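Local coordinates for acetoin utilization protein AcuB, putative (Vibrio cholerae, PDB 2O16), which is of unknown function but carries paired CBS domains, as in proteins that sense adenosyl nucleotides, and is named for acetoin utilization, at residues His16-Thr21 with Arg37-Val42; Asn45-Gly50 with Lys117-Gly122; Arg55-Ala60 with Thr78-Val83; Val88-Pro93 with Pro113-Asp118. All blocks are in the same frame, centred on the assembly; numbering follows the deposited sequence.

From the N terminus, interaction 1 comes first: residues 16-21 pair with strand 38-42 and close a loop that holds helix 24-34. Interaction 2 opens just after it and joins residues 45-50, the turn leading into strand 48-53, to 117-122, so the two CBS repeats meet across 66 intervening residues. Interaction 3 lies within that span, bringing helix 54-64 against 78-83 across the unmodelled residues 67-75. Interaction 4 closes the loop around helix 97-106 and ends on the same residues as interaction 2, sharing Lys117 and Asp118. Interactions 1 and 4 repeat one bonding pattern in the two halves. Interaction 2 touches both, through strand pairs 38-42/48-53 and 112-116/119-124.

Interaction 1 of 4, residues His16-Thr21 with Arg37-Val42. With PO4 (phosphate ion), chain C; PO4 (phosphate ion), chain D.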
loop_
_atom_site.group_PDB
_atom_site.type_symbol
_atom_site.label_atom_id
_atom_site.label_comp_id
_atom_site.label_asym_id
_atom_site.label_seq_id
_atom_site.Cartn_x
_atom_site.Cartn_y
_atom_site.Cartn_z
ATOM N N HIS A 16 4.113 -5.215 6.132
ATOM C CA HIS A 16 5.356 -5.843 5.705
ATOM C C HIS A 16 5.965 -5.029 4.582
ATOM O O HIS A 16 5.295 -4.702 3.593
ATOM C CB HIS A 16 5.110 -7.261 5.223
ATOM C CG HIS A 16 4.727 -8.200 6.330
ATOM N ND1 HIS A 16 3.442 -8.273 6.828
ATOM C CD2 HIS A 16 5.459 -9.092 7.039
ATOM C CE1 HIS A 16 3.395 -9.183 7.791
ATOM N NE2 HIS A 16 4.607 -9.688 7.946
ATOM N N THR A 17 7.242 -4.746 4.747
ATOM C CA THR A 17 8.003 -3.861 3.840
ATOM C C THR A 17 9.278 -4.582 3.382
ATOM O O THR A 17 9.646 -5.642 3.925
ATOM C CB THR A 17 8.402 -2.577 4.562
ATOM O OG1 THR A 17 9.176 -2.918 5.713
ATOM C CG2 THR A 17 7.168 -1.800 5.012
ATOM N N LEU A 18 9.953 -4.023 2.390
ATOM C CA LEU A 18 11.219 -4.599 1.905
ATOM C C LEU A 18 12.209 -3.476 1.656
ATOM O O LEU A 18 11.780 -2.356 1.342
ATOM C CB LEU A 18 10.963 -5.385 0.614
ATOM C CG LEU A 18 10.276 -6.757 0.810
ATOM C CD1 LEU A 18 10.019 -7.411 -0.507
ATOM C CD2 LEU A 18 11.077 -7.739 1.745
ATOM N N LEU A 19 13.517 -3.761 1.792
ATOM C CA LEU A 19 14.569 -2.802 1.372
ATOM C C LEU A 19 14.642 -2.716 -0.147
ATOM O O LEU A 19 14.224 -3.641 -0.848
ATOM C CB LEU A 19 15.957 -3.214 1.930
ATOM C CG LEU A 19 16.072 -3.280 3.450
ATOM C CD1 LEU A 19 17.423 -3.928 3.946
ATOM C CD2 LEU A 19 15.841 -1.882 4.078
ATOM N N ARG A 20 15.140 -1.583 -0.662
ATOM C CA ARG A 20 15.139 -1.319 -2.119
ATOM C C ARG A 20 16.077 -2.209 -2.908
ATOM O O ARG A 20 15.981 -2.298 -4.145
ATOM C CB ARG A 20 15.575 0.133 -2.372
ATOM C CG ARG A 20 17.027 0.423 -1.913
ATOM C CD ARG A 20 17.338 1.937 -1.895
ATOM N NE ARG A 20 17.439 2.472 -3.252
ATOM C CZ ARG A 20 18.546 2.439 -4.002
ATOM N NH1 ARG A 20 19.669 1.882 -3.557
ATOM N NH2 ARG A 20 18.528 2.954 -5.215
ATOM N N THR A 21 17.023 -2.827 -2.179
ATOM C CA THR A 21 17.952 -3.790 -2.729
ATOM C C THR A 21 17.492 -5.248 -2.609
ATOM O O THR A 21 18.149 -6.159 -3.112
ATOM C CB THR A 21 19.383 -3.613 -2.097
ATOM O OG1 THR A 21 19.282 -3.460 -0.673
ATOM C CG2 THR A 21 20.066 -2.381 -2.674
ATOM N N ARG A 37 -0.941 -7.934 -2.083
ATOM C CA ARG A 37 -0.532 -7.454 -3.375
ATOM C C ARG A 37 0.200 -6.114 -3.367
ATOM O O ARG A 37 0.451 -5.556 -4.439
ATOM C CB ARG A 37 -1.736 -7.369 -4.313
ATOM C CG ARG A 37 -2.238 -8.749 -4.797
ATOM C CD ARG A 37 -3.393 -8.538 -5.741
ATOM N NE ARG A 37 -4.584 -8.137 -4.992
ATOM C CZ ARG A 37 -5.102 -6.915 -4.992
ATOM N NH1 ARG A 37 -4.564 -5.919 -5.721
ATOM N NH2 ARG A 37 -6.190 -6.688 -4.272
ATOM N N HIS A 38 0.581 -5.629 -2.191
ATOM C CA HIS A 38 1.266 -4.344 -2.097
ATOM C C HIS A 38 2.310 -4.401 -1.010
ATOM O O HIS A 38 1.988 -4.758 0.125
ATOM C CB HIS A 38 0.261 -3.204 -1.803
ATOM C CG HIS A 38 -0.780 -3.052 -2.858
ATOM N ND1 HIS A 38 -1.964 -3.766 -2.840
ATOM C CD2 HIS A 38 -0.792 -2.327 -4.002
ATOM C CE1 HIS A 38 -2.668 -3.469 -3.918
ATOM N NE2 HIS A 38 -1.974 -2.612 -4.647
ATOM N N VAL A 39 3.541 -4.058 -1.383
ATOM C CA VAL A 39 4.683 -4.084 -0.481
ATOM C C VAL A 39 5.394 -2.740 -0.593
ATOM O O VAL A 39 6.037 -2.465 -1.611
ATOM C CB VAL A 39 5.672 -5.183 -0.832
ATOM C CG1 VAL A 39 6.859 -5.191 0.149
ATOM C CG2 VAL A 39 4.949 -6.577 -0.846
ATOM N N PRO A 40 5.267 -1.925 0.451
ATOM C CA PRO A 40 6.053 -0.699 0.501
ATOM C C PRO A 40 7.584 -1.015 0.567
ATOM O O PRO A 40 8.032 -2.021 1.194
ATOM C CB PRO A 40 5.557 -0.020 1.783
ATOM C CG PRO A 40 4.225 -0.712 2.114
ATOM C CD PRO A 40 4.413 -2.101 1.648
ATOM N N ILE A 41 8.351 -0.181 -0.119
ATOM C CA ILE A 41 9.814 -0.215 -0.098
ATOM C C ILE A 41 10.310 0.903 0.823
ATOM O O ILE A 41 9.932 2.066 0.648
ATOM C CB ILE A 41 10.382 0.009 -1.533
ATOM C CG1 ILE A 41 9.757 -0.971 -2.558
ATOM C CG2 ILE A 41 11.924 0.004 -1.529
ATOM C CD1 ILE A 41 9.777 -2.436 -2.165
ATOM N N VAL A 42 11.139 0.566 1.813
ATOM C CA VAL A 42 11.534 1.546 2.835
ATOM C C VAL A 42 13.036 1.531 3.039
ATOM O O VAL A 42 13.701 0.576 2.623
ATOM C CB VAL A 42 10.846 1.266 4.197
ATOM C CG1 VAL A 42 9.316 1.444 4.084
ATOM C CG2 VAL A 42 11.212 -0.167 4.708
HETATM P P PO4 C . -3.952 -5.998 -0.791
HETATM O O1 PO4 C . -2.485 -5.657 -0.872
HETATM O O2 PO4 C . -4.627 -5.237 -1.915
HETATM O O3 PO4 C . -4.035 -7.478 -1.087
HETATM O O4 PO4 C . -4.589 -5.682 0.551
HETATM P P PO4 D . -7.490 -4.233 -7.204
HETATM O O1 PO4 D . -6.004 -3.992 -6.976
HETATM O O2 PO4 D . -7.863 -3.698 -8.595
HETATM O O3 PO4 D . -7.832 -5.702 -7.098
HETATM O O4 PO4 D . -8.245 -3.443 -6.170
HETATM O O HOH W 1 2.659 -4.804 2.855
HETATM O O HOH W 2 15.947 0.409 1.256
#
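The Arg37 guanidinium lies between two phosphate ions: O3 of the chain D ion is over one face, and O2 of the chain C ion stands 3.1 Å above the opposite face, displaced toward the rim. Arg37 NH1 also donates to O1 of the chain D ion at 2.7 Å, while NH2 forms a salt bridge with Asp126. The His38 ring meets the chain C ion at its edge, where ND1 donates to O1 in a nearly straight bond (2.8 Å, 171° at the hydrogen). Arg37 N donates to the same O1, so that oxygen is gripped twice.

Beyond this site Leu18 bridges Ile41. Leu18 N donates to Pro40 O at 3.0 Å, and Leu18 O accepts from Val42 N at 3.0 Å, the bonding pattern of a parallel bridge. Thr17 crosses Val42 at about a right angle; its OG1, set between N and the carbonyl carbon (chi1 58°), touches Val42 CG2 at 3.6 Å. On the side of helix 24-34, Leu18 CG meets Val39 CG1 at 3.8 Å, both residues packing on Leu30. Waters bridge His16 O to His38 O and Arg20 N to Val42 O. The parallel pairing around a helix is the beta-alpha-beta-like crossover of a CBS motif, its first arm an extended segment rather than a full strand; the phosphates, probably from the crystallisation liquor, occupy a position consistent with the nucleotide cleft of CBS pairs.

Interaction 2 of 4, residues Asn45-Gly50 with Lys117-Gly122; sequences NKKLLG and KDVLVG
Lys47 and Val119 form a non-hydrogen-bonded antiparallel pair, their CA atoms 4.3 Å apart, and the side chain of Lys47 runs out from there over Asp118. Its CB lies 3.7 Å from Asp118 O. CG is near both that oxygen and Asp118 CB, and CD rests on Asp118 CB at 3.9 Å, so the methylene chain passes the aspartate backbone and beta carbon. The chain then bends at its last torsion (chi4 -41°), which brings NZ to 4.1 Å from Val119 CG2. The ammonium is 5.6 Å from Asp118 OD2, too far for a salt bridge.

Two backbone bonds flank the pair. Leu120 N donates almost straight to Lys46 O (2.9 Å, 176° at the hydrogen), and Leu48 N donates to Asp118 O at 3.1 Å. Asp118 O also accepts from a water that donates to Leu48 O, and the CA of Lys47 approaches it as a C-H donor. On the side of Pro113, on which both leucines pack, Leu48 CD1 and Leu120 CD1 come within 4.3 Å. Just beyond, classic beta bulges fall at Leu49-Gly50, facing Ile41, and at Val121-Gly122, facing Val114. The contact thus joins the two CBS halves chiefly by main-chain bonds over a small leucine contact. The opposite charges of Lys47 and Asp118 would add, at most, a weak long-range attraction at this exposed surface.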
loop_
_atom_site.group_PDB
_atom_site.type_symbol
_atom_site.label_atom_id
_atom_site.label_comp_id
_atom_site.label_asym_id
_atom_site.label_seq_id
_atom_site.Cartn_x
_atom_site.Cartn_y
_atom_site.Cartn_z
ATOM N N ASN A 45 15.374 3.277 8.301
ATOM C CA ASN A 45 14.572 3.975 9.303
ATOM C C ASN A 45 13.087 4.007 8.998
ATOM O O ASN A 45 12.360 4.872 9.518
ATOM C CB ASN A 45 15.077 5.393 9.480
ATOM C CG ASN A 45 16.455 5.427 10.118
ATOM O OD1 ASN A 45 16.717 4.704 11.083
ATOM N ND2 ASN A 45 17.332 6.247 9.574
ATOM N N LYS A 46 12.663 3.080 8.137
ATOM C CA LYS A 46 11.262 2.890 7.788
ATOM C C LYS A 46 10.688 4.041 6.979
ATOM O O LYS A 46 9.468 4.164 6.885
ATOM C CB LYS A 46 10.398 2.640 9.042
ATOM C CG LYS A 46 10.704 1.337 9.766
ATOM C CD LYS A 46 9.756 1.174 10.967
ATOM C CE LYS A 46 10.029 -0.099 11.772
ATOM N NZ LYS A 46 9.071 -0.208 12.953
ATOM N N LYS A 47 11.548 4.855 6.369
ATOM C CA LYS A 47 11.077 5.973 5.536
ATOM C C LYS A 47 10.681 5.437 4.164
ATOM O O LYS A 47 11.350 4.571 3.580
ATOM C CB LYS A 47 12.099 7.094 5.424
ATOM C CG LYS A 47 12.463 7.689 6.813
ATOM C CD LYS A 47 13.381 8.886 6.724
ATOM C CE LYS A 47 14.115 9.113 8.058
ATOM N NZ LYS A 47 13.208 8.916 9.228
ATOM N N LEU A 48 9.562 5.944 3.667
ATOM C CA LEU A 48 8.966 5.381 2.478
ATOM C C LEU A 48 9.779 5.814 1.281
ATOM O O LEU A 48 10.025 7.011 1.093
ATOM C CB LEU A 48 7.519 5.859 2.337
ATOM C CG LEU A 48 6.826 5.475 1.027
ATOM C CD1 LEU A 48 6.645 3.941 1.066
ATOM C CD2 LEU A 48 5.473 6.217 0.892
ATOM N N LEU A 49 10.218 4.851 0.480
ATOM C CA LEU A 49 10.940 5.148 -0.755
ATOM C C LEU A 49 10.075 4.879 -1.990
ATOM O O LEU A 49 10.306 5.452 -3.029
ATOM C CB LEU A 49 12.178 4.262 -0.870
ATOM C CG LEU A 49 13.178 4.404 0.286
ATOM C CD1 LEU A 49 14.345 3.426 0.105
ATOM C CD2 LEU A 49 13.673 5.845 0.340
ATOM N N GLY A 50 9.116 3.963 -1.872
ATOM C CA GLY A 50 8.247 3.577 -3.011
ATOM C C GLY A 50 7.378 2.391 -2.612
ATOM O O GLY A 50 7.340 2.017 -1.452
ATOM N N LYS A 117 5.990 12.088 9.213
ATOM C CA LYS A 117 7.410 12.523 9.274
ATOM C C LYS A 117 8.336 11.642 8.435
ATOM O O LYS A 117 9.410 11.220 8.900
ATOM C CB LYS A 117 7.887 12.540 10.734
ATOM C CG LYS A 117 7.143 13.561 11.605
ATOM C CD LYS A 117 7.706 13.532 13.026
ATOM C CE LYS A 117 6.986 14.491 13.978
ATOM N NZ LYS A 117 7.426 14.279 15.404
ATOM N N ASP A 118 7.913 11.376 7.202
ATOM C CA ASP A 118 8.584 10.438 6.286
ATOM C C ASP A 118 8.481 8.954 6.637
ATOM O O ASP A 118 8.607 8.121 5.710
ATOM C CB ASP A 118 10.062 10.785 6.069
ATOM C CG ASP A 118 10.277 12.013 5.209
ATOM O OD1 ASP A 118 9.339 12.492 4.514
ATOM O OD2 ASP A 118 11.446 12.476 5.219
ATOM N N VAL A 119 8.265 8.622 7.923
ATOM C CA VAL A 119 8.138 7.203 8.368
ATOM C C VAL A 119 6.821 6.583 7.916
ATOM O O VAL A 119 5.751 7.180 8.101
ATOM C CB VAL A 119 8.202 7.026 9.909
ATOM C CG1 VAL A 119 8.079 5.520 10.299
ATOM C CG2 VAL A 119 9.491 7.625 10.480
ATOM N N LEU A 120 6.907 5.390 7.339
ATOM C CA LEU A 120 5.711 4.644 6.960
ATOM C C LEU A 120 5.025 4.115 8.214
ATOM O O LEU A 120 5.635 3.324 8.948
ATOM C CB LEU A 120 6.102 3.473 6.069
ATOM C CG LEU A 120 4.912 2.638 5.600
ATOM C CD1 LEU A 120 4.127 3.369 4.499
ATOM C CD2 LEU A 120 5.454 1.338 5.117
ATOM N N VAL A 121 3.797 4.570 8.493
ATOM C CA VAL A 121 3.050 4.084 9.659
ATOM C C VAL A 121 1.908 3.110 9.294
ATOM O O VAL A 121 1.331 2.411 10.150
ATOM C CB VAL A 121 2.548 5.272 10.541
ATOM C CG1 VAL A 121 3.757 6.050 11.081
ATOM C CG2 VAL A 121 1.608 6.220 9.751
ATOM N N GLY A 122 1.571 3.049 8.013
ATOM C CA GLY A 122 0.494 2.146 7.619
ATOM C C GLY A 122 0.280 2.179 6.122
ATOM O O GLY A 122 0.942 2.932 5.422
HETATM O O HOH W 3 9.569 9.015 3.060
#

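Interaction 3 of 4, residues Arg55-Ala60 with Thr78-Val83; sequences RDLLAA and TPLFEV
Asp56 and Val83 bring their backbones nearest, CA to CA 6.9 Å, where a turn of helix 54-64 meets the short, weakly bonded helix 80-83. The contact joins parts assigned to the two repeats of a tandem CBS protein: residues 55-60 belong to the first and residues 80-83 to the second, with residues 67-75 between them not modelled. On one side the turn is held by Ala60 N donating to Asp56 O; on the other, Val83 N reaches back three residues to Leu80 O at 2.9 Å.

The touching surfaces are apolar and small, 160 Å² in all. Leu57 and Leu80 meet methyl to methyl, CD2 to CD2, at 4.4 Å. Both also pack on Ala27 of helix 24-34, so that helix lines the same core. Leu80 further reaches Leu18, and the backbone of Phe81 bonds to that of Arg20, which ties residues 78-83 to the loop that precedes helix 24-34. Asp56 offers its CB to the contact and turns its carboxylate elsewhere: OD2 accepts from Ser53 N, and the nearest side-chain atom lies about 3 Å from the nearest atom of a phosphate ion that probably comes from the crystallisation liquor.

Val83 buries the largest area of any residue here. With CG1 anti to the backbone N (chi1 176°), this one methyl points into the helix surface, 4.1 Å from Asp56 CB, 4.2 Å from Leu57 CD2 and 4.5 Å from Ala60 CB.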
loop_
_atom_site.group_PDB
_atom_site.type_symbol
_atom_site.label_atom_id
_atom_site.label_comp_id
_atom_site.label_asym_id
_atom_site.label_seq_id
_atom_site.Cartn_x
_atom_site.Cartn_y
_atom_site.Cartn_z
ATOM N N ARG A 55 0.759 -5.980 -9.746
ATOM C CA ARG A 55 0.769 -5.522 -11.128
ATOM C C ARG A 55 2.170 -5.093 -11.598
ATOM O O ARG A 55 2.568 -5.352 -12.744
ATOM C CB ARG A 55 -0.273 -4.416 -11.375
ATOM C CG ARG A 55 -0.304 -3.969 -12.867
ATOM C CD ARG A 55 -1.483 -3.058 -13.187
ATOM N NE ARG A 55 -1.405 -2.493 -14.535
ATOM C CZ ARG A 55 -2.336 -1.714 -15.085
ATOM N NH1 ARG A 55 -3.436 -1.399 -14.412
ATOM N NH2 ARG A 55 -2.170 -1.249 -16.317
ATOM N N ASP A 56 2.916 -4.415 -10.734
ATOM C CA ASP A 56 4.307 -4.044 -11.040
ATOM C C ASP A 56 5.163 -5.281 -11.300
ATOM O O ASP A 56 5.961 -5.312 -12.241
ATOM C CB ASP A 56 4.933 -3.239 -9.882
ATOM C CG ASP A 56 4.298 -1.862 -9.705
ATOM O OD1 ASP A 56 3.860 -1.270 -10.718
ATOM O OD2 ASP A 56 4.230 -1.377 -8.558
ATOM N N LEU A 57 5.038 -6.275 -10.414
ATOM C CA LEU A 57 5.857 -7.492 -10.517
ATOM C C LEU A 57 5.492 -8.261 -11.772
ATOM O O LEU A 57 6.372 -8.724 -12.502
ATOM C CB LEU A 57 5.714 -8.395 -9.270
ATOM C CG LEU A 57 6.097 -7.778 -7.922
ATOM C CD1 LEU A 57 6.200 -8.850 -6.849
ATOM C CD2 LEU A 57 7.403 -6.978 -8.007
ATOM N N LEU A 58 4.192 -8.357 -12.042
ATOM C CA LEU A 58 3.717 -9.075 -13.225
ATOM C C LEU A 58 4.179 -8.383 -14.507
ATOM O O LEU A 58 4.629 -9.044 -15.448
ATOM C CB LEU A 58 2.192 -9.273 -13.207
ATOM C CG LEU A 58 1.577 -10.227 -12.176
ATOM C CD1 LEU A 58 0.063 -10.136 -12.248
ATOM C CD2 LEU A 58 2.036 -11.699 -12.332
ATOM N N ALA A 59 4.110 -7.057 -14.544
ATOM C CA ALA A 59 4.605 -6.312 -15.718
ATOM C C ALA A 59 6.125 -6.445 -15.942
ATOM O O ALA A 59 6.585 -6.522 -17.087
ATOM C CB ALA A 59 4.224 -4.857 -15.629
ATOM N N ALA A 60 6.909 -6.469 -14.866
ATOM C CA ALA A 60 8.355 -6.629 -15.022
ATOM C C ALA A 60 8.668 -8.039 -15.524
ATOM O O ALA A 60 9.530 -8.216 -16.383
ATOM C CB ALA A 60 9.071 -6.363 -13.716
ATOM N N THR A 78 15.955 -8.723 -10.371
ATOM C CA THR A 78 15.908 -7.263 -10.480
ATOM C C THR A 78 15.743 -6.626 -9.099
ATOM O O THR A 78 14.829 -6.989 -8.385
ATOM C CB THR A 78 14.724 -6.810 -11.346
ATOM O OG1 THR A 78 14.773 -7.490 -12.606
ATOM C CG2 THR A 78 14.808 -5.312 -11.584
ATOM N N PRO A 79 16.625 -5.689 -8.713
ATOM C CA PRO A 79 16.408 -4.985 -7.448
ATOM C C PRO A 79 15.109 -4.169 -7.453
ATOM O O PRO A 79 14.721 -3.648 -8.497
ATOM C CB PRO A 79 17.607 -4.058 -7.330
ATOM C CG PRO A 79 18.628 -4.610 -8.251
ATOM C CD PRO A 79 17.857 -5.242 -9.383
ATOM N N LEU A 80 14.414 -4.138 -6.317
ATOM C CA LEU A 80 13.124 -3.432 -6.224
ATOM C C LEU A 80 13.213 -1.946 -6.573
ATOM O O LEU A 80 12.264 -1.395 -7.163
ATOM C CB LEU A 80 12.467 -3.660 -4.853
ATOM C CG LEU A 80 12.021 -5.130 -4.687
ATOM C CD1 LEU A 80 11.832 -5.513 -3.261
ATOM C CD2 LEU A 80 10.736 -5.463 -5.534
ATOM N N PHE A 81 14.329 -1.288 -6.233
ATOM C CA PHE A 81 14.496 0.119 -6.654
ATOM C C PHE A 81 14.362 0.327 -8.188
ATOM O O PHE A 81 13.983 1.429 -8.638
ATOM C CB PHE A 81 15.756 0.789 -6.065
ATOM C CG PHE A 81 17.069 0.368 -6.723
ATOM C CD1 PHE A 81 17.448 0.889 -7.975
ATOM C CD2 PHE A 81 17.927 -0.516 -6.081
ATOM C CE1 PHE A 81 18.660 0.496 -8.576
ATOM C CE2 PHE A 81 19.127 -0.906 -6.656
ATOM C CZ PHE A 81 19.497 -0.400 -7.918
ATOM N N GLU A 82 14.666 -0.711 -8.973
ATOM C CA GLU A 82 14.481 -0.650 -10.443
ATOM C C GLU A 82 13.041 -0.914 -10.880
ATOM O O GLU A 82 12.659 -0.580 -11.999
ATOM C CB GLU A 82 15.428 -1.623 -11.170
ATOM C CG GLU A 82 16.881 -1.217 -11.018
ATOM C CD GLU A 82 17.859 -2.023 -11.855
ATOM O OE1 GLU A 82 17.470 -3.046 -12.467
ATOM O OE2 GLU A 82 19.043 -1.611 -11.894
ATOM N N VAL A 83 12.261 -1.578 -10.034
ATOM C CA VAL A 83 10.886 -1.937 -10.387
ATOM C C VAL A 83 9.893 -0.868 -9.895
ATOM O O VAL A 83 8.905 -0.544 -10.580
ATOM C CB VAL A 83 10.517 -3.333 -9.825
ATOM C CG1 VAL A 83 9.048 -3.685 -10.105
ATOM C CG2 VAL A 83 11.470 -4.443 -10.410
#

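Interaction 4 of 4, residues Val88-Pro93 with Pro113-Asp118; sequences VTSVAP and PVVAKD
Val91 and Val114 lie side by side at the apolar centre, pointing the same way, with Val91 CG1 3.9 Å from Val114 CG2. The other methyl of Val114, anti to its backbone N (chi1 -180°), goes to Pro93: CG1 is 3.4 Å from Pro93 CA and also touches CB. The proline ring then continues to Ala116, its CD 4.1 Å from Ala116 CB.

Further out, Ser90 OG sits 3.5 Å from Val115 CG2, a polar atom against a methyl, and Thr89 O approaches Pro113 CD. The polar edge is the backbone. Val91 N donates to Pro113 O at 3.0 Å, and Val91 O accepts from Val115 N at 2.9 Å (163° at the hydrogen). This single bridge has the parallel pattern, and Ala92 CA adds a C-H contact to Val115 O.

Helix 97-106 connects the two paired segments of this second CBS repeat. On its other edge strand 112-116 pairs with strand 119-124, where Val114 bonds to Val121 and Gly122. Pro113 and Val115 reach Leu48 of strand 48-53, and Pro93 meets the N-terminal chain at Glu8.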
loop_
_atom_site.group_PDB
_atom_site.type_symbol
_atom_site.label_atom_id
_atom_site.label_comp_id
_atom_site.label_asym_id
_atom_site.label_seq_id
_atom_site.Cartn_x
_atom_site.Cartn_y
_atom_site.Cartn_z
ATOM N N VAL A 88 5.528 8.670 -6.081
ATOM C CA VAL A 88 5.008 8.017 -4.896
ATOM C C VAL A 88 3.868 8.868 -4.278
ATOM O O VAL A 88 4.087 10.038 -3.930
ATOM C CB VAL A 88 6.137 7.813 -3.855
ATOM C CG1 VAL A 88 5.580 7.084 -2.584
ATOM C CG2 VAL A 88 7.324 7.040 -4.470
ATOM N N THR A 89 2.681 8.272 -4.145
ATOM C CA THR A 89 1.524 8.957 -3.565
ATOM C C THR A 89 1.365 8.445 -2.142
ATOM O O THR A 89 1.445 7.229 -1.920
ATOM C CB THR A 89 0.247 8.693 -4.389
ATOM O OG1 THR A 89 0.484 9.084 -5.750
ATOM C CG2 THR A 89 -0.978 9.519 -3.850
ATOM N N SER A 90 1.179 9.355 -1.194
ATOM C CA SER A 90 0.999 8.983 0.219
ATOM C C SER A 90 0.012 9.957 0.875
ATOM O O SER A 90 -0.440 10.964 0.236
ATOM C CB SER A 90 2.346 8.997 0.972
ATOM O OG SER A 90 2.863 10.318 0.987
ATOM N N VAL A 91 -0.334 9.659 2.131
ATOM C CA VAL A 91 -1.252 10.505 2.903
ATOM C C VAL A 91 -0.799 10.522 4.363
ATOM O O VAL A 91 -0.113 9.594 4.807
ATOM C CB VAL A 91 -2.714 9.974 2.778
ATOM C CG1 VAL A 91 -2.900 8.603 3.524
ATOM C CG2 VAL A 91 -3.765 10.996 3.289
ATOM N N ALA A 92 -1.188 11.552 5.114
ATOM C CA ALA A 92 -0.931 11.599 6.573
ATOM C C ALA A 92 -1.977 10.816 7.370
ATOM O O ALA A 92 -3.136 10.709 6.939
ATOM C CB ALA A 92 -0.867 13.067 7.064
ATOM N N PRO A 93 -1.581 10.230 8.525
ATOM C CA PRO A 93 -2.526 9.427 9.311
ATOM C C PRO A 93 -3.747 10.170 9.849
ATOM O O PRO A 93 -4.756 9.542 10.076
ATOM C CB PRO A 93 -1.677 8.936 10.487
ATOM C CG PRO A 93 -0.583 9.925 10.587
ATOM C CD PRO A 93 -0.255 10.252 9.162
ATOM N N PRO A 113 -0.024 4.437 0.841
ATOM C CA PRO A 113 0.826 4.431 2.038
ATOM C C PRO A 113 0.511 5.628 2.921
ATOM O O PRO A 113 0.200 6.690 2.409
ATOM C CB PRO A 113 2.249 4.575 1.481
ATOM C CG PRO A 113 2.137 4.186 0.009
ATOM C CD PRO A 113 0.750 4.523 -0.413
ATOM N N VAL A 114 0.582 5.429 4.234
ATOM C CA VAL A 114 0.293 6.450 5.230
ATOM C C VAL A 114 1.631 6.746 5.907
ATOM O O VAL A 114 2.326 5.837 6.395
ATOM C CB VAL A 114 -0.739 5.924 6.284
ATOM C CG1 VAL A 114 -1.080 6.982 7.361
ATOM C CG2 VAL A 114 -2.003 5.425 5.581
ATOM N N VAL A 115 2.025 8.014 5.880
ATOM C CA VAL A 115 3.345 8.409 6.370
ATOM C C VAL A 115 3.211 9.552 7.392
ATOM O O VAL A 115 2.377 10.436 7.226
ATOM C CB VAL A 115 4.279 8.852 5.215
ATOM C CG1 VAL A 115 4.623 7.640 4.265
ATOM C CG2 VAL A 115 3.658 9.965 4.423
ATOM N N ALA A 116 4.026 9.492 8.443
ATOM C CA ALA A 116 4.121 10.560 9.432
ATOM C C ALA A 116 5.613 10.862 9.554
ATOM O O ALA A 116 6.408 9.967 9.886
ATOM C CB ALA A 116 3.545 10.121 10.744
ATOM N N LYS A 117 5.990 12.088 9.213
ATOM C CA LYS A 117 7.410 12.523 9.274
ATOM C C LYS A 117 8.336 11.642 8.435
ATOM O O LYS A 117 9.410 11.220 8.900
ATOM C CB LYS A 117 7.887 12.540 10.734
ATOM C CG LYS A 117 7.143 13.561 11.605
ATOM C CD LYS A 117 7.706 13.532 13.026
ATOM C CE LYS A 117 6.986 14.491 13.978
ATOM N NZ LYS A 117 7.426 14.279 15.404
ATOM N N ASP A 118 7.913 11.376 7.202
ATOM C CA ASP A 118 8.584 10.438 6.286
ATOM C C ASP A 118 8.481 8.954 6.637
ATOM O O ASP A 118 8.607 8.121 5.710
ATOM C CB ASP A 118 10.062 10.785 6.069
ATOM C CG ASP A 118 10.277 12.013 5.209
ATOM O OD1 ASP A 118 9.339 12.492 4.514
ATOM O OD2 ASP A 118 11.446 12.476 5.219
#